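Local coordinates for protein putative rhamnosidase (Streptomyces avermitilis, PDB 3W5M) that hydrolyses terminal non-reducing alpha-L-rhamnose residues from plant flavonoid glycosides and gum arabic, and carries a calcium-dependent module that binds rhamnose, at residues T594-T599 with T654-R659; K663-L668 with T701-L706; L513-D518 with D549-K554; T521-R526 with T576-K581; W122-A127 with R462-D467. One frame throughout, in Å; residues are numbered along the deposited sequence.

Overall arrangement
Interactions 1 and 2 share helix 658-671 in the catalytic region and touch through L706: interaction 2 is wholly buried and apolar, whereas interaction 1, at the helix start, is only partly buried and combines an arginine-carbonyl bond, backbone bonds and a Met-aromatic contact, beside a salt bridge within 654-659. Interactions 3 and 4 have centres about 7 Å apart in the concanavalin-like domain, where strands 522-528 and 548-552 are sheet neighbours. Interaction 3, partly buried, packs apolar side chains; interaction 4 is a two-bond strand pairing near the surface. Interaction 5, with its centre at least about 32 Å from the other centres, is likewise a strand pairing, but with water and charges beside it.

Interaction 1. Residues T594-T599 with T654-R659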
# COMPACT_ATOMS: atom_id res chain seq x y z
N THR A 594 -1.83 5.34 4.76
CA THR A 594 -0.86 5.81 5.73
C THR A 594 -1.23 7.16 6.38
O THR A 594 -1.72 8.09 5.70
CB THR A 594 0.56 5.83 5.14
OG1 THR A 594 1.50 6.10 6.19
CG2 THR A 594 0.70 6.87 4.06
N SER A 595 -1.01 7.28 7.69
CA SER A 595 -1.38 8.49 8.42
C SER A 595 -0.28 9.50 8.22
O SER A 595 0.63 9.62 9.04
CB SER A 595 -1.63 8.19 9.91
OG SER A 595 -0.62 7.31 10.47
N ALA A 596 -0.33 10.18 7.07
CA ALA A 596 0.60 11.27 6.78
C ALA A 596 -0.23 12.40 6.22
O ALA A 596 -1.23 12.15 5.54
CB ALA A 596 1.65 10.81 5.76
N PRO A 597 0.14 13.66 6.52
CA PRO A 597 -0.63 14.80 6.04
C PRO A 597 -0.47 15.04 4.54
O PRO A 597 0.56 14.69 3.95
CB PRO A 597 -0.03 16.00 6.81
CG PRO A 597 1.31 15.54 7.30
CD PRO A 597 1.25 14.05 7.42
N PHE A 598 -1.50 15.63 3.92
CA PHE A 598 -1.35 16.15 2.56
C PHE A 598 -0.60 17.47 2.63
O PHE A 598 -0.80 18.25 3.54
CB PHE A 598 -2.73 16.32 1.90
CG PHE A 598 -3.41 15.01 1.64
CD1 PHE A 598 -4.21 14.42 2.63
CD2 PHE A 598 -3.18 14.32 0.45
CE1 PHE A 598 -4.77 13.17 2.41
CE2 PHE A 598 -3.76 13.07 0.22
CZ PHE A 598 -4.56 12.50 1.21
N THR A 599 0.31 17.69 1.69
CA THR A 599 1.24 18.80 1.85
C THR A 599 1.29 19.72 0.63
O THR A 599 2.19 20.57 0.53
CB THR A 599 2.68 18.28 2.12
OG1 THR A 599 3.01 17.30 1.13
CG2 THR A 599 2.77 17.64 3.54
N THR A 654 2.94 16.03 -2.74
CA THR A 654 1.53 16.01 -2.36
C THR A 654 1.22 15.43 -0.97
O THR A 654 0.23 15.82 -0.38
CB THR A 654 0.67 15.35 -3.42
OG1 THR A 654 1.42 14.26 -3.95
CG2 THR A 654 0.39 16.35 -4.57
N MET A 655 2.05 14.52 -0.46
CA MET A 655 1.91 14.07 0.94
C MET A 655 3.29 14.04 1.57
O MET A 655 4.31 13.93 0.86
CB MET A 655 1.36 12.65 1.01
CG MET A 655 -0.04 12.50 0.46
SD MET A 655 -0.64 10.80 0.48
CE MET A 655 -1.00 10.52 2.23
N GLU A 656 3.34 14.16 2.89
CA GLU A 656 4.58 13.90 3.61
C GLU A 656 4.90 12.41 3.38
O GLU A 656 4.25 11.53 3.91
CB GLU A 656 4.46 14.25 5.09
CG GLU A 656 5.78 14.00 5.85
CD GLU A 656 5.86 12.62 6.50
OE1 GLU A 656 5.03 12.33 7.39
OE2 GLU A 656 6.76 11.81 6.14
N SER A 657 5.91 12.16 2.55
CA SER A 657 6.22 10.82 2.09
C SER A 657 7.54 10.31 2.66
O SER A 657 7.94 9.18 2.37
CB SER A 657 6.26 10.77 0.54
OG SER A 657 4.97 11.07 0.01
N ALA A 658 8.18 11.10 3.54
CA ALA A 658 9.48 10.70 4.09
C ALA A 658 9.42 9.45 4.95
O ALA A 658 10.18 8.53 4.74
CB ALA A 658 10.10 11.85 4.87
N ARG A 659 8.54 9.41 5.95
CA ARG A 659 8.50 8.22 6.78
C ARG A 659 8.07 7.00 5.93
O ARG A 659 8.61 5.89 6.10
CB ARG A 659 7.51 8.41 7.93
CG ARG A 659 7.95 9.44 8.99
CD ARG A 659 6.82 9.57 10.03
NE ARG A 659 5.65 10.19 9.40
CZ ARG A 659 4.38 9.91 9.72
NH1 ARG A 659 4.09 9.04 10.68
NH2 ARG A 659 3.39 10.51 9.05
O HOH W 1 1.36 8.77 11.85
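The guanidinium of R659 turns its edge to S595, NH2 giving S595 O a 2.9 Å hydrogen bond close to the guanidinium plane. A bend at chi3 (-67°) swings NE back toward E656 of the same segment, which is gripped side-on: NE and NH2 both donate to OE1 in a salt bridge. The other carboxylate oxygen, OE2, accepts from R659 N at 3.0 Å, a capping bond at the start of helix 658-671. A water accepts from R659 NH1 and donates to S595 OG, which is also bonded to P479 O. Beside this polar cluster A596 CB lies 3.3 Å from E656 O.

Farther along, M655 and F598 lie side by side and point the same way. M655 CG is 3.6 Å from F598 CD2, SD approaches the ring obliquely at 4.5 Å from its centroid, and the bend at chi3 (74°) puts CE above one ring face, offset toward the rim. This is a Met-aromatic contact. The backbones are tied on both sides of it, E656 N to P597 O at 3.0 Å and T599 N to T654 O at 2.8 Å.

The chemistry is thus divided between an apolar end and a charged one. With three N-H groups on its carboxylate and a helix N-terminus nearby, E656 is likely to stay ionised and to hold R659 facing S595.

Interaction 2. Residues K663-L668 with T701-L706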
# COMPACT_ATOMS: atom_id res chain seq x y z
N LYS A 663 10.63 3.86 5.21
CA LYS A 663 10.25 2.51 5.57
C LYS A 663 10.36 1.58 4.35
O LYS A 663 10.93 0.49 4.44
CB LYS A 663 8.80 2.50 6.11
CG LYS A 663 8.32 1.13 6.55
CD LYS A 663 7.65 0.42 5.41
CE LYS A 663 7.01 -0.87 5.87
NZ LYS A 663 6.44 -1.56 4.70
N TRP A 664 9.82 2.00 3.22
CA TRP A 664 9.83 1.14 2.04
C TRP A 664 11.27 0.85 1.56
O TRP A 664 11.58 -0.25 1.12
CB TRP A 664 9.00 1.69 0.88
CG TRP A 664 9.04 0.77 -0.31
CD1 TRP A 664 8.42 -0.44 -0.44
CD2 TRP A 664 9.79 0.96 -1.52
NE1 TRP A 664 8.72 -1.00 -1.66
CE2 TRP A 664 9.54 -0.16 -2.35
CE3 TRP A 664 10.63 1.97 -1.97
CZ2 TRP A 664 10.13 -0.30 -3.61
CZ3 TRP A 664 11.20 1.85 -3.26
CH2 TRP A 664 10.97 0.69 -4.04
N LEU A 665 12.14 1.84 1.65
CA LEU A 665 13.55 1.60 1.22
C LEU A 665 14.25 0.59 2.12
O LEU A 665 15.15 -0.12 1.68
CB LEU A 665 14.33 2.91 1.17
CG LEU A 665 13.94 3.85 0.03
CD1 LEU A 665 14.45 5.26 0.36
CD2 LEU A 665 14.49 3.31 -1.28
N VAL A 666 13.85 0.51 3.41
CA VAL A 666 14.29 -0.57 4.23
C VAL A 666 13.83 -1.92 3.66
O VAL A 666 14.62 -2.89 3.64
CB VAL A 666 13.81 -0.43 5.70
CG1 VAL A 666 14.27 -1.65 6.51
CG2 VAL A 666 14.42 0.83 6.28
N ASP A 667 12.58 -1.98 3.20
CA ASP A 667 12.05 -3.22 2.58
C ASP A 667 12.86 -3.54 1.32
O ASP A 667 13.22 -4.70 1.08
CB ASP A 667 10.60 -3.09 2.15
CG ASP A 667 9.63 -2.87 3.31
OD1 ASP A 667 9.86 -3.42 4.43
OD2 ASP A 667 8.61 -2.16 3.06
N LEU A 668 13.15 -2.52 0.52
CA LEU A 668 13.87 -2.75 -0.73
C LEU A 668 15.27 -3.31 -0.47
O LEU A 668 15.69 -4.29 -1.10
CB LEU A 668 13.94 -1.48 -1.53
CG LEU A 668 14.63 -1.61 -2.90
CD1 LEU A 668 13.81 -2.48 -3.85
CD2 LEU A 668 14.86 -0.22 -3.45
N THR A 701 17.01 6.28 -7.09
CA THR A 701 16.22 7.46 -7.43
C THR A 701 15.28 7.89 -6.32
O THR A 701 14.99 9.06 -6.18
CB THR A 701 15.35 7.27 -8.69
OG1 THR A 701 14.48 6.16 -8.51
CG2 THR A 701 16.23 6.97 -9.94
N VAL A 702 14.80 6.92 -5.56
CA VAL A 702 13.86 7.24 -4.48
C VAL A 702 14.58 7.93 -3.27
O VAL A 702 14.08 8.94 -2.75
CB VAL A 702 13.00 6.02 -4.11
CG1 VAL A 702 12.09 6.38 -2.96
CG2 VAL A 702 12.10 5.61 -5.29
N PRO A 703 15.76 7.43 -2.84
CA PRO A 703 16.51 8.21 -1.86
C PRO A 703 16.83 9.61 -2.36
O PRO A 703 16.74 10.60 -1.62
CB PRO A 703 17.77 7.39 -1.63
CG PRO A 703 17.34 5.99 -1.91
CD PRO A 703 16.34 6.08 -3.01
N TRP A 704 17.20 9.73 -3.65
CA TRP A 704 17.50 11.05 -4.17
C TRP A 704 16.29 11.96 -4.18
O TRP A 704 16.38 13.14 -3.83
CB TRP A 704 18.13 10.97 -5.58
CG TRP A 704 18.64 12.30 -6.02
CD1 TRP A 704 18.12 13.09 -7.00
CD2 TRP A 704 19.76 13.01 -5.48
NE1 TRP A 704 18.86 14.26 -7.12
CE2 TRP A 704 19.87 14.23 -6.20
CE3 TRP A 704 20.69 12.73 -4.45
CZ2 TRP A 704 20.87 15.19 -5.92
CZ3 TRP A 704 21.69 13.68 -4.18
CH2 TRP A 704 21.77 14.89 -4.92
N ALA A 705 15.15 11.41 -4.59
CA ALA A 705 13.92 12.19 -4.57
C ALA A 705 13.58 12.68 -3.14
O ALA A 705 13.19 13.83 -2.97
CB ALA A 705 12.77 11.39 -5.21
N LEU A 706 13.76 11.83 -2.13
CA LEU A 706 13.50 12.24 -0.73
C LEU A 706 14.51 13.29 -0.31
O LEU A 706 14.18 14.26 0.33
CB LEU A 706 13.55 11.06 0.24
CG LEU A 706 12.54 9.91 0.10
CD1 LEU A 706 12.76 8.76 1.07
CD2 LEU A 706 11.09 10.42 0.25
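L665 on helix 658-671 packs against P703 on helix 698-710 within the (alpha/alpha)6-barrel that forms the catalytic domain of this family 78 glycosidase. The two helices run nearly antiparallel, 161° between their directions, and the axes of the two segments come no nearer than 11.0 Å, a wide spacing bridged by side-chain ends. L665 crosses the proline ring obliquely and lays both methyls against its CG-CD edge: CD1 is 3.7 Å from P703 CG, and CD2 is 3.8 Å from P703 CD. The two methyls also part toward different residues: CD1 meets L706 CD1 at 4.0 Å, and CD2 meets V702 CB at 4.2 Å. W664 adds a looser touch, CZ3 lying 4.4 Å from V702 CG2. P703 has no N-H to offer the preceding turn, and helix 698-710 is kinked there.

All the touching residues are buried. W664 NE1 is bonded to A682 O, and its side chain lies about 8 Å from that of D643, a rhamnose-binding residue. Helix 641-654 touches W664 through T641 and I644, and on helix 713-732 V715 packs against both P703 and L706, so that the pair sits among four helices of the barrel.

Interaction 3. Residues L513-D518 with D549-K554; sequences LRVSGD and DTYTLK
L553 has CG anti to its carbonyl carbon (chi1 -84°), and V515 holds CG1 between its backbone N and carbonyl carbon (chi1 59°); the two side chains reach toward each other tip to tip, V515 CG1 lying 4.0 Å from L553 CD1. They meet in the interior of the concanavalin-like beta-sandwich domain, where strands 510-515 and 548-552 face each other through side chains alone, their nearest strand CA atoms, those of L513 and Y551, being 8.9 Å apart.

Y551 packs beside them. V515 CG1 approaches Y551 CE2 obliquely at 4.0 Å, and L513 CD2 lies 4.2 Å from Y551 CB. The far end of this tyrosine is fixed by a hydrogen bond from OH to E559 OE1, and its ring meets that of Y561 with the planes about 20° apart. An alanine at L553 would probably open a gap opposite V515 CG1 and take away the methyl that packs on the backbone of G517.

The chain of 516-518 curls round the leucine. L553 CD2 presses on the glycine backbone at 3.4 Å from G517 N, and L553 CB rests 3.5 Å from D518 O.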
# COMPACT_ATOMS: atom_id res chain seq x y z
N LEU A 513 -21.66 -0.82 6.38
CA LEU A 513 -22.98 -1.24 5.95
C LEU A 513 -23.92 -1.05 7.13
O LEU A 513 -23.59 -1.50 8.25
CB LEU A 513 -22.93 -2.71 5.57
CG LEU A 513 -24.23 -3.43 5.23
CD1 LEU A 513 -24.86 -2.87 3.94
CD2 LEU A 513 -24.00 -4.93 5.15
N ARG A 514 -25.05 -0.35 6.90
CA ARG A 514 -26.15 -0.32 7.86
C ARG A 514 -27.32 -1.10 7.26
O ARG A 514 -27.68 -0.90 6.10
CB ARG A 514 -26.63 1.10 8.20
CG ARG A 514 -25.57 2.11 8.63
CD ARG A 514 -24.82 1.72 9.90
NE ARG A 514 -25.69 1.54 11.07
CZ ARG A 514 -26.11 2.52 11.87
NH1 ARG A 514 -25.75 3.78 11.63
NH2 ARG A 514 -26.89 2.23 12.91
N VAL A 515 -27.88 -2.01 8.04
CA VAL A 515 -28.94 -2.88 7.53
C VAL A 515 -29.82 -3.37 8.68
O VAL A 515 -29.34 -3.65 9.78
CB VAL A 515 -28.36 -4.07 6.72
CG1 VAL A 515 -27.41 -4.92 7.59
CG2 VAL A 515 -29.46 -4.93 6.11
N SER A 516 -31.13 -3.43 8.43
CA SER A 516 -32.07 -3.99 9.41
C SER A 516 -32.78 -5.12 8.73
O SER A 516 -33.19 -5.00 7.57
CB SER A 516 -33.11 -2.98 9.85
OG SER A 516 -32.51 -1.79 10.30
N GLY A 517 -32.96 -6.23 9.44
CA GLY A 517 -33.61 -7.38 8.81
C GLY A 517 -33.57 -8.60 9.70
O GLY A 517 -33.06 -8.56 10.84
N ASP A 518 -34.10 -9.69 9.18
CA ASP A 518 -34.19 -10.92 9.95
C ASP A 518 -32.83 -11.54 10.19
O ASP A 518 -31.95 -11.50 9.30
CB ASP A 518 -35.13 -11.89 9.24
CG ASP A 518 -36.59 -11.40 9.27
OD1 ASP A 518 -36.89 -10.51 10.10
OD2 ASP A 518 -37.41 -11.89 8.47
N ASP A 549 -17.29 -8.79 0.41
CA ASP A 549 -17.54 -8.92 1.86
C ASP A 549 -18.97 -9.40 2.06
O ASP A 549 -19.89 -8.95 1.34
CB ASP A 549 -17.28 -7.58 2.56
CG ASP A 549 -15.87 -7.02 2.27
OD1 ASP A 549 -14.92 -7.84 2.12
OD2 ASP A 549 -15.68 -5.79 2.21
N THR A 550 -19.16 -10.31 3.01
CA THR A 550 -20.42 -10.99 3.19
C THR A 550 -20.79 -10.79 4.65
O THR A 550 -19.95 -10.96 5.53
CB THR A 550 -20.26 -12.50 2.87
OG1 THR A 550 -19.71 -12.66 1.55
CG2 THR A 550 -21.60 -13.25 2.95
N TYR A 551 -22.04 -10.39 4.91
CA TYR A 551 -22.48 -10.16 6.27
C TYR A 551 -23.80 -10.86 6.52
O TYR A 551 -24.74 -10.65 5.78
CB TYR A 551 -22.69 -8.66 6.52
CG TYR A 551 -23.21 -8.32 7.91
CD1 TYR A 551 -22.38 -8.40 9.04
CD2 TYR A 551 -24.53 -7.91 8.10
CE1 TYR A 551 -22.85 -8.10 10.31
CE2 TYR A 551 -25.02 -7.59 9.38
CZ TYR A 551 -24.17 -7.67 10.47
OH TYR A 551 -24.62 -7.38 11.74
N THR A 552 -23.87 -11.67 7.58
CA THR A 552 -25.10 -12.38 7.94
C THR A 552 -25.66 -11.72 9.19
O THR A 552 -24.97 -11.56 10.18
CB THR A 552 -24.84 -13.88 8.18
OG1 THR A 552 -24.33 -14.45 6.98
CG2 THR A 552 -26.14 -14.62 8.53
N LEU A 553 -26.93 -11.32 9.14
CA LEU A 553 -27.55 -10.53 10.21
C LEU A 553 -27.86 -11.32 11.47
O LEU A 553 -28.13 -12.52 11.40
CB LEU A 553 -28.86 -9.93 9.69
CG LEU A 553 -28.75 -8.62 8.90
CD1 LEU A 553 -28.05 -8.82 7.56
CD2 LEU A 553 -30.15 -8.03 8.67
N LYS A 554 -27.80 -10.63 12.61
CA LYS A 554 -28.25 -11.21 13.90
C LYS A 554 -29.71 -10.85 14.25
O LYS A 554 -30.24 -11.31 15.26
CB LYS A 554 -27.29 -10.86 15.05
CG LYS A 554 -27.23 -9.38 15.40
CD LYS A 554 -26.20 -9.06 16.47
CE LYS A 554 -25.85 -7.59 16.43
NZ LYS A 554 -24.95 -7.25 17.56

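Interaction 4. Residues T521-R526 with T576-K581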
# COMPACT_ATOMS: atom_id res chain seq x y z
N THR A 521 -30.29 -13.40 7.49
CA THR A 521 -30.26 -12.78 6.14
C THR A 521 -28.79 -12.54 5.78
O THR A 521 -28.06 -11.99 6.58
CB THR A 521 -31.03 -11.45 6.12
OG1 THR A 521 -32.34 -11.64 6.68
CG2 THR A 521 -31.17 -10.92 4.69
N THR A 522 -28.37 -12.97 4.60
CA THR A 522 -27.00 -12.69 4.11
C THR A 522 -26.88 -11.61 3.02
O THR A 522 -27.41 -11.76 1.92
CB THR A 522 -26.33 -14.00 3.66
OG1 THR A 522 -26.32 -14.90 4.77
CG2 THR A 522 -24.87 -13.75 3.17
N VAL A 523 -26.14 -10.54 3.33
CA VAL A 523 -25.90 -9.46 2.37
C VAL A 523 -24.50 -9.64 1.81
O VAL A 523 -23.56 -9.85 2.57
CB VAL A 523 -26.00 -8.08 3.01
CG1 VAL A 523 -25.84 -6.98 1.96
CG2 VAL A 523 -27.34 -7.93 3.71
N ARG A 524 -24.39 -9.53 0.50
CA ARG A 524 -23.11 -9.61 -0.18
C ARG A 524 -22.75 -8.26 -0.80
O ARG A 524 -23.60 -7.58 -1.37
CB ARG A 524 -23.14 -10.69 -1.25
CG ARG A 524 -22.94 -12.07 -0.68
CD ARG A 524 -23.13 -13.17 -1.71
NE ARG A 524 -23.51 -14.39 -1.01
CZ ARG A 524 -24.74 -14.62 -0.55
NH1 ARG A 524 -25.70 -13.72 -0.75
NH2 ARG A 524 -25.01 -15.75 0.08
N LEU A 525 -21.49 -7.86 -0.66
CA LEU A 525 -21.01 -6.57 -1.16
C LEU A 525 -19.85 -6.86 -2.06
O LEU A 525 -18.81 -7.28 -1.58
CB LEU A 525 -20.51 -5.68 -0.03
CG LEU A 525 -21.46 -5.50 1.17
CD1 LEU A 525 -20.78 -4.72 2.29
CD2 LEU A 525 -22.74 -4.81 0.71
N ARG A 526 -20.01 -6.60 -3.34
CA ARG A 526 -18.91 -6.67 -4.30
C ARG A 526 -18.43 -5.26 -4.63
O ARG A 526 -19.19 -4.30 -4.57
CB ARG A 526 -19.29 -7.45 -5.55
CG ARG A 526 -19.53 -8.94 -5.31
CD ARG A 526 -19.45 -9.78 -6.57
NE ARG A 526 -20.38 -9.32 -7.60
CZ ARG A 526 -20.11 -9.29 -8.91
NH1 ARG A 526 -18.92 -9.70 -9.36
NH2 ARG A 526 -21.02 -8.83 -9.76
N THR A 576 -26.21 -7.28 -2.93
CA THR A 576 -27.24 -8.29 -3.16
C THR A 576 -27.68 -8.90 -1.81
O THR A 576 -26.91 -8.92 -0.85
CB THR A 576 -26.77 -9.38 -4.11
OG1 THR A 576 -25.62 -10.02 -3.56
CG2 THR A 576 -26.40 -8.79 -5.49
N GLY A 577 -28.91 -9.39 -1.74
CA GLY A 577 -29.43 -9.95 -0.48
C GLY A 577 -29.92 -8.97 0.56
O GLY A 577 -30.29 -9.39 1.67
N PHE A 578 -29.92 -7.67 0.22
CA PHE A 578 -30.39 -6.63 1.12
C PHE A 578 -31.89 -6.85 1.38
O PHE A 578 -32.63 -7.18 0.44
CB PHE A 578 -30.14 -5.25 0.53
CG PHE A 578 -30.12 -4.14 1.54
CD1 PHE A 578 -28.93 -3.77 2.18
CD2 PHE A 578 -31.30 -3.44 1.86
CE1 PHE A 578 -28.91 -2.75 3.11
CE2 PHE A 578 -31.27 -2.42 2.79
CZ PHE A 578 -30.09 -2.07 3.42
N PRO A 579 -32.33 -6.73 2.63
CA PRO A 579 -33.78 -6.83 2.84
C PRO A 579 -34.46 -5.50 2.52
O PRO A 579 -34.29 -4.52 3.26
CB PRO A 579 -33.89 -7.18 4.33
CG PRO A 579 -32.65 -6.63 4.95
CD PRO A 579 -31.58 -6.70 3.91
N GLY A 580 -35.21 -5.46 1.43
CA GLY A 580 -35.82 -4.21 1.02
C GLY A 580 -34.89 -3.48 0.08
O GLY A 580 -34.15 -4.10 -0.67
N LYS A 581 -34.92 -2.16 0.13
CA LYS A 581 -34.14 -1.36 -0.81
C LYS A 581 -33.08 -0.56 -0.07
O LYS A 581 -33.41 0.23 0.81
CB LYS A 581 -35.04 -0.44 -1.64
CG LYS A 581 -35.84 -1.12 -2.74
CD LYS A 581 -37.14 -0.36 -3.03
CE LYS A 581 -37.67 -0.60 -4.43
NZ LYS A 581 -38.17 -1.99 -4.67
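R524 and T576 form an antiparallel hydrogen-bonded pair, tied in both directions. R524 N donates to T576 O at 2.9 Å with an N-H...O angle of 170°, and T576 N returns a bond of 3.1 Å to R524 O. Their side chains stand on the same face of the sheet. There T576 holds OG1 between its backbone N and carbonyl carbon (chi1 60°), which sets that hydroxyl 3.5 Å from R524 CB. T576 O has a second, weaker neighbour in V523 CA, a CA-H...O contact of 3.4 Å.

After T576 the chain turns out of the sheet through G577, whose positive phi and close approach to strand 522-528 suit a residue without a side chain: G577 CA is 3.6 Å from T522 O, and a CB would collide with that oxygen. The turn brings G577 O to 3.5 Å from T521 CG2. V523 then bridges to the residues that follow, presenting CG1 to the edge of the F578 ring and CG2 loosely to P579 CD, 4.4 Å away.

Strand 522-528 is positioned from its other side by strand 548-552, with V523 and L525 bonded through their backbones to Y551 and D549. T522 OG1 is bonded to T552 OG1, and T521 OG1 to D518 O. Farther down the ladder R526 makes a salt bridge with E574. F578 rests on L513 and V515 of strand 510-515, as P579 does on V515. The arrangement is the end of a strand pairing in a concanavalin-like beta-sandwich, where a glycine turn leads the chain out of the sheet and lays an aromatic residue and a proline against side chains of strand 510-515.

Interaction 5. Residues W122-A127 with R462-D467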
# COMPACT_ATOMS: atom_id res chain seq x y z
N TRP A 122 4.80 -15.27 21.65
CA TRP A 122 3.94 -15.37 20.48
C TRP A 122 2.87 -16.41 20.72
O TRP A 122 3.17 -17.55 21.09
CB TRP A 122 4.76 -15.77 19.27
CG TRP A 122 5.67 -14.69 18.80
CD1 TRP A 122 7.02 -14.55 19.09
CD2 TRP A 122 5.32 -13.61 17.95
NE1 TRP A 122 7.51 -13.43 18.46
CE2 TRP A 122 6.50 -12.85 17.74
CE3 TRP A 122 4.12 -13.20 17.33
CZ2 TRP A 122 6.51 -11.69 16.96
CZ3 TRP A 122 4.14 -12.05 16.55
CH2 TRP A 122 5.32 -11.31 16.38
N ILE A 123 1.60 -16.04 20.49
CA ILE A 123 0.52 -17.00 20.63
C ILE A 123 -0.40 -17.03 19.41
O ILE A 123 -0.56 -16.02 18.70
CB ILE A 123 -0.34 -16.75 21.88
CG1 ILE A 123 -0.99 -15.36 21.84
CG2 ILE A 123 0.45 -17.00 23.17
CD1 ILE A 123 -1.96 -15.12 22.99
N SER A 124 -1.03 -18.19 19.20
CA SER A 124 -1.95 -18.44 18.09
C SER A 124 -3.20 -19.12 18.63
O SER A 124 -3.13 -19.77 19.67
CB SER A 124 -1.32 -19.41 17.10
OG SER A 124 -0.37 -18.79 16.26
N ALA A 125 -4.32 -19.00 17.92
CA ALA A 125 -5.48 -19.85 18.22
C ALA A 125 -5.10 -21.31 17.91
O ALA A 125 -4.25 -21.55 17.04
CB ALA A 125 -6.68 -19.43 17.38
N PRO A 126 -5.71 -22.29 18.62
CA PRO A 126 -5.36 -23.70 18.41
C PRO A 126 -5.87 -24.25 17.07
O PRO A 126 -6.67 -23.59 16.40
CB PRO A 126 -6.03 -24.39 19.60
CG PRO A 126 -7.24 -23.55 19.84
CD PRO A 126 -6.76 -22.15 19.65
N ALA A 127 -5.41 -25.46 16.71
CA ALA A 127 -5.67 -26.06 15.39
C ALA A 127 -7.14 -26.14 14.94
O ALA A 127 -7.44 -25.89 13.78
CB ALA A 127 -4.99 -27.43 15.27
N ARG A 462 -2.21 -21.75 21.69
CA ARG A 462 -0.96 -22.51 21.60
C ARG A 462 0.17 -21.52 21.41
O ARG A 462 -0.06 -20.34 21.04
CB ARG A 462 -1.03 -23.51 20.45
CG ARG A 462 -1.41 -22.88 19.12
CD ARG A 462 -1.54 -23.90 18.00
NE ARG A 462 -0.24 -24.35 17.54
CZ ARG A 462 -0.05 -25.04 16.42
NH1 ARG A 462 -1.10 -25.34 15.64
NH2 ARG A 462 1.18 -25.43 16.08
N GLY A 463 1.39 -21.95 21.71
CA GLY A 463 2.55 -21.18 21.31
C GLY A 463 2.56 -21.29 19.81
O GLY A 463 2.23 -22.35 19.25
N ALA A 464 2.90 -20.20 19.15
CA ALA A 464 3.01 -20.15 17.70
C ALA A 464 4.22 -20.95 17.23
O ALA A 464 5.23 -21.03 17.93
CB ALA A 464 3.17 -18.71 17.28
N ASP A 465 4.11 -21.56 16.06
CA ASP A 465 5.20 -22.36 15.50
C ASP A 465 5.84 -21.61 14.34
O ASP A 465 6.60 -22.18 13.55
CB ASP A 465 4.68 -23.73 15.04
CG ASP A 465 3.85 -23.66 13.77
OD1 ASP A 465 3.04 -22.72 13.63
OD2 ASP A 465 4.02 -24.54 12.89
N ASN A 466 5.51 -20.33 14.27
CA ASN A 466 6.04 -19.41 13.29
C ASN A 466 7.52 -19.13 13.52
O ASN A 466 7.97 -18.98 14.66
CB ASN A 466 5.26 -18.08 13.39
CG ASN A 466 3.73 -18.26 13.40
OD1 ASN A 466 3.18 -19.14 14.06
ND2 ASN A 466 3.03 -17.40 12.68
N ASP A 467 8.28 -19.03 12.43
CA ASP A 467 9.64 -18.49 12.51
C ASP A 467 9.59 -17.11 13.18
O ASP A 467 8.70 -16.31 12.90
CB ASP A 467 10.24 -18.36 11.10
CG ASP A 467 10.37 -19.71 10.39
OD1 ASP A 467 11.13 -20.58 10.86
OD2 ASP A 467 9.70 -19.89 9.35
O HOH W 2 0.78 -21.50 15.09
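S124 OG, 3.7 Å from A464 CB, is held by two polar partners: it is bonded to P397 O, and a water donates to it at 3.2 Å. The same water donates to D465 OD1 at 3.0 Å, linking the two segments, and D465 OD1 is further paired with R396 in a salt bridge. The contact is an antiparallel strand pairing at the edge of a seven-stranded sheet, strand 123-124 being outermost beside strand 459-463. The CBM67 module, assigned to residues 133-297, lies between these strands in sequence, so the pairing joins chain on both sides of it.

S124 and R462 form the hydrogen-bonded pair, with S124 N to R462 O and R462 N to S124 O both at 3.0 Å. I123 and G463 make the next, non-hydrogen-bonded pair. Beyond it A464 N reaches W122 O in a longer bond of 3.3 Å, the donor standing well above the carbonyl plane, and W122 CB packs on A464 CB.

R462 carries CG between its backbone N and carbonyl carbon (chi1 53°), over the carbonyl of S124. Its CD then touches A125 O at 3.7 Å and P126 CA at 3.8 Å; A125 O is buried here without a polar partner. An alanine at R462 would probably uncover A125 O and P126 and leave the water between S124 and D465 freer to move. That water lies over the centre of one face of the R462 guanidinium, 3.8 Å above its plane.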